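Local coordinates for CBS domain-containing protein CBSX2 (Arabidopsis thaliana, PDB 3SL7), which modulates plant development by regulating the thioredoxin system, as a chloroplast protein built from a pair of CBS domains, at the interface of chains A and B. Sequence-based numbering; all coordinates share one arbitrary frame. Chains: chain A/B, CBS domain-containing protein CBSX2.

The interface of chains A and B. Residues chain A 29, 33, 59, 82, 85, 88-89, 92; chain B 121, 147-148, 150-151, 153-155.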
loop_
_atom_site.group_PDB
_atom_site.type_symbol
_atom_site.label_atom_id
_atom_site.label_comp_id
_atom_site.label_asym_id
_atom_site.label_seq_id
_atom_site.Cartn_x
_atom_site.Cartn_y
_atom_site.Cartn_z
ATOM N N LEU A 29 4.864 13.698 1.835
ATOM C CA LEU A 29 3.487 13.259 2.053
ATOM C C LEU A 29 2.706 13.238 0.744
ATOM O O LEU A 29 1.993 12.279 0.459
ATOM C CB LEU A 29 2.781 14.157 3.076
ATOM C CG LEU A 29 3.139 13.909 4.539
ATOM C CD1 LEU A 29 2.569 15.010 5.438
ATOM C CD2 LEU A 29 2.671 12.542 4.989
ATOM N N VAL A 33 0.942 9.927 -1.099
ATOM C CA VAL A 33 -0.478 9.798 -1.415
ATOM C C VAL A 33 -0.719 9.717 -2.919
ATOM O O VAL A 33 -1.615 9.010 -3.364
ATOM C CB VAL A 33 -1.361 10.923 -0.769
ATOM C CG1 VAL A 33 -1.081 11.025 0.714
ATOM C CG2 VAL A 33 -1.144 12.262 -1.455
ATOM N N LEU A 59 4.079 11.643 9.881
ATOM C CA LEU A 59 2.878 12.104 10.584
ATOM C C LEU A 59 2.883 11.745 12.067
ATOM O O LEU A 59 1.835 11.551 12.666
ATOM C CB LEU A 59 1.619 11.540 9.919
ATOM C CG LEU A 59 1.347 12.104 8.525
ATOM C CD1 LEU A 59 0.271 11.304 7.827
ATOM C CD2 LEU A 59 0.974 13.580 8.603
ATOM N N TRP A 82 -2.720 9.165 13.495
ATOM C CA TRP A 82 -3.917 9.996 13.624
ATOM C C TRP A 82 -5.177 9.132 13.620
ATOM O O TRP A 82 -5.251 8.133 12.901
ATOM C CB TRP A 82 -3.989 11.036 12.503
ATOM C CG TRP A 82 -3.964 10.457 11.114
ATOM C CD1 TRP A 82 -2.858 10.121 10.393
ATOM C CD2 TRP A 82 -5.093 10.153 10.278
ATOM N NE1 TRP A 82 -3.220 9.627 9.163
ATOM C CE2 TRP A 82 -4.586 9.635 9.064
ATOM C CE3 TRP A 82 -6.480 10.269 10.436
ATOM C CZ2 TRP A 82 -5.415 9.234 8.011
ATOM C CZ3 TRP A 82 -7.305 9.868 9.384
ATOM C CH2 TRP A 82 -6.765 9.352 8.191
ATOM N N PHE A 85 -9.946 13.123 11.629
ATOM C CA PHE A 85 -9.530 14.130 10.663
ATOM C C PHE A 85 -8.961 15.375 11.338
ATOM O O PHE A 85 -7.998 15.983 10.856
ATOM C CB PHE A 85 -10.685 14.503 9.732
ATOM C CG PHE A 85 -10.250 15.277 8.527
ATOM C CD1 PHE A 85 -9.580 14.639 7.488
ATOM C CD2 PHE A 85 -10.495 16.637 8.431
ATOM C CE1 PHE A 85 -9.161 15.340 6.377
ATOM C CE2 PHE A 85 -10.079 17.350 7.318
ATOM C CZ PHE A 85 -9.412 16.698 6.288
ATOM N N LEU A 88 -5.466 14.713 12.302
ATOM C CA LEU A 88 -4.686 14.696 11.073
ATOM C C LEU A 88 -4.355 16.112 10.619
ATOM O O LEU A 88 -3.210 16.410 10.270
ATOM C CB LEU A 88 -5.449 13.963 9.973
ATOM C CG LEU A 88 -4.762 13.972 8.609
ATOM C CD1 LEU A 88 -3.381 13.318 8.704
ATOM C CD2 LEU A 88 -5.624 13.251 7.589
ATOM N N GLN A 89 -5.355 16.989 10.623
ATOM C CA GLN A 89 -5.124 18.378 10.238
ATOM C C GLN A 89 -4.124 19.054 11.169
ATOM O O GLN A 89 -3.306 19.867 10.731
ATOM C CB GLN A 89 -6.425 19.171 10.212
ATOM C CG GLN A 89 -7.391 18.751 9.116
ATOM C CD GLN A 89 -8.509 19.765 8.929
ATOM O OE1 GLN A 89 -9.469 19.800 9.702
ATOM N NE2 GLN A 89 -8.383 20.606 7.907
ATOM N N ILE A 92 -0.805 17.789 9.960
ATOM C CA ILE A 92 -0.472 18.418 8.690
ATOM C C ILE A 92 -0.052 19.871 8.900
ATOM O O ILE A 92 0.821 20.377 8.202
ATOM C CB ILE A 92 -1.634 18.352 7.688
ATOM C CG1 ILE A 92 -1.891 16.901 7.273
ATOM C CG2 ILE A 92 -1.317 19.188 6.450
ATOM C CD1 ILE A 92 -0.754 16.314 6.502
ATOM N N ALA B 121 -13.514 9.786 7.829
ATOM C CA ALA B 121 -12.131 9.596 8.278
ATOM C C ALA B 121 -12.075 8.719 9.531
ATOM O O ALA B 121 -11.248 7.805 9.643
ATOM C CB ALA B 121 -11.450 10.947 8.529
ATOM N N ARG B 147 -6.941 5.811 3.454
ATOM C CA ARG B 147 -6.240 6.714 4.357
ATOM C C ARG B 147 -5.424 7.732 3.570
ATOM O O ARG B 147 -5.339 8.900 3.958
ATOM C CB ARG B 147 -5.347 5.950 5.327
ATOM C CG ARG B 147 -6.108 5.203 6.393
ATOM C CD ARG B 147 -5.176 4.357 7.243
ATOM N NE ARG B 147 -4.076 5.142 7.804
ATOM C CZ ARG B 147 -4.199 5.974 8.837
ATOM N NH1 ARG B 147 -5.380 6.146 9.418
ATOM N NH2 ARG B 147 -3.144 6.643 9.285
ATOM N N GLY B 148 -4.837 7.284 2.463
ATOM C CA GLY B 148 -4.093 8.165 1.585
ATOM C C GLY B 148 -4.942 9.287 1.023
ATOM O O GLY B 148 -4.479 10.421 0.904
ATOM N N VAL B 150 -7.489 10.603 2.504
ATOM C CA VAL B 150 -7.797 11.510 3.606
ATOM C C VAL B 150 -6.595 12.388 3.885
ATOM O O VAL B 150 -6.747 13.571 4.127
ATOM C CB VAL B 150 -8.206 10.751 4.873
ATOM C CG1 VAL B 150 -8.401 11.736 6.053
ATOM C CG2 VAL B 150 -9.485 9.953 4.607
ATOM N N VAL B 151 -5.393 11.819 3.831
ATOM C CA VAL B 151 -4.194 12.628 3.988
ATOM C C VAL B 151 -4.106 13.668 2.866
ATOM O O VAL B 151 -3.776 14.829 3.101
ATOM C CB VAL B 151 -2.930 11.759 4.007
ATOM C CG1 VAL B 151 -1.688 12.633 4.038
ATOM C CG2 VAL B 151 -2.968 10.811 5.199
ATOM N N ALA B 153 -6.488 15.028 1.344
ATOM C CA ALA B 153 -7.457 16.076 1.647
ATOM C C ALA B 153 -6.901 17.085 2.651
ATOM O O ALA B 153 -6.971 18.294 2.429
ATOM C CB ALA B 153 -8.745 15.470 2.166
ATOM N N ALA B 154 -6.366 16.591 3.764
ATOM C CA ALA B 154 -5.755 17.469 4.758
ATOM C C ALA B 154 -4.679 18.354 4.122
ATOM O O ALA B 154 -4.590 19.548 4.424
ATOM C CB ALA B 154 -5.181 16.656 5.917
ATOM N N LEU B 155 -3.869 17.772 3.240
ATOM C CA LEU B 155 -2.822 18.526 2.557
ATOM C C LEU B 155 -3.392 19.617 1.670
ATOM O O LEU B 155 -2.924 20.756 1.692
ATOM C CB LEU B 155 -1.936 17.587 1.725
ATOM C CG LEU B 155 -0.953 16.848 2.640
ATOM C CD1 LEU B 155 -0.538 15.448 2.199
ATOM C CD2 LEU B 155 0.209 17.698 3.160
HETATM O O HOH W 1 -5.849 20.611 6.567
#
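Helix 147-158 of chain B, the closing helix of the second CBS motif, lies in a largely apolar trough of chain A lined by helices 25-35 and 85-93 and by A:Trp82. The two-fold axis repeats the contact with the chains exchanged, consistent with a CBS-pair dimer, although the structure alone does not show that this is the form in the chloroplast. B:Val151, A:Trp82 and B:Ala154 bury the most surface here.

The indole of A:Trp82 is sandwiched. On one face lies A:Leu88 CD1 from its own chain; on the other the guanidinium of B:Arg147 stacks in a cation-pi contact, NH1 3.7 Å from the centroid of the six-membered ring and the two planes 22° apart. The arginine reaches this face tip to tip by bending at its third torsion (chi3 54°). The indole nitrogen NE1 is 3.0 Å from B:Arg147 NH2, but its N-H points away and the pair is not hydrogen bonded. Beyond the stack, A:Trp82 CH2 meets B:Val150 CG1 at 3.6 Å. An alanine in place of A:Trp82 would remove the indole and would probably leave the guanidinium without its stacking surface and loosen the packing around B:Val150.

With CG1 anti to the backbone N (chi1 175°), B:Val151 splits its branches: CG1 lies 3.7 Å from A:Val33 CG1, the two side chains crossing obliquely, while CG2 turns toward the indole. B:Val150 has the same rotamer, and its CG1 packs against both A:Leu88 CD2 and the edge of the A:Phe85 ring, in the plane of that ring and 3.4 Å from CD1.

One turn on, the methyl of B:Ala154 sits 3.6 Å from A:Ile92 CG1, its small size probably helping the helices to approach closely. The side chains of A:Ile92 and B:Leu155 cross at roughly a right angle, CD1 against CD2. Beside B:Ala154, water 1 bridges A:Gln89 NE2 (2.9 Å) and the carbonyl O of B:Ala154.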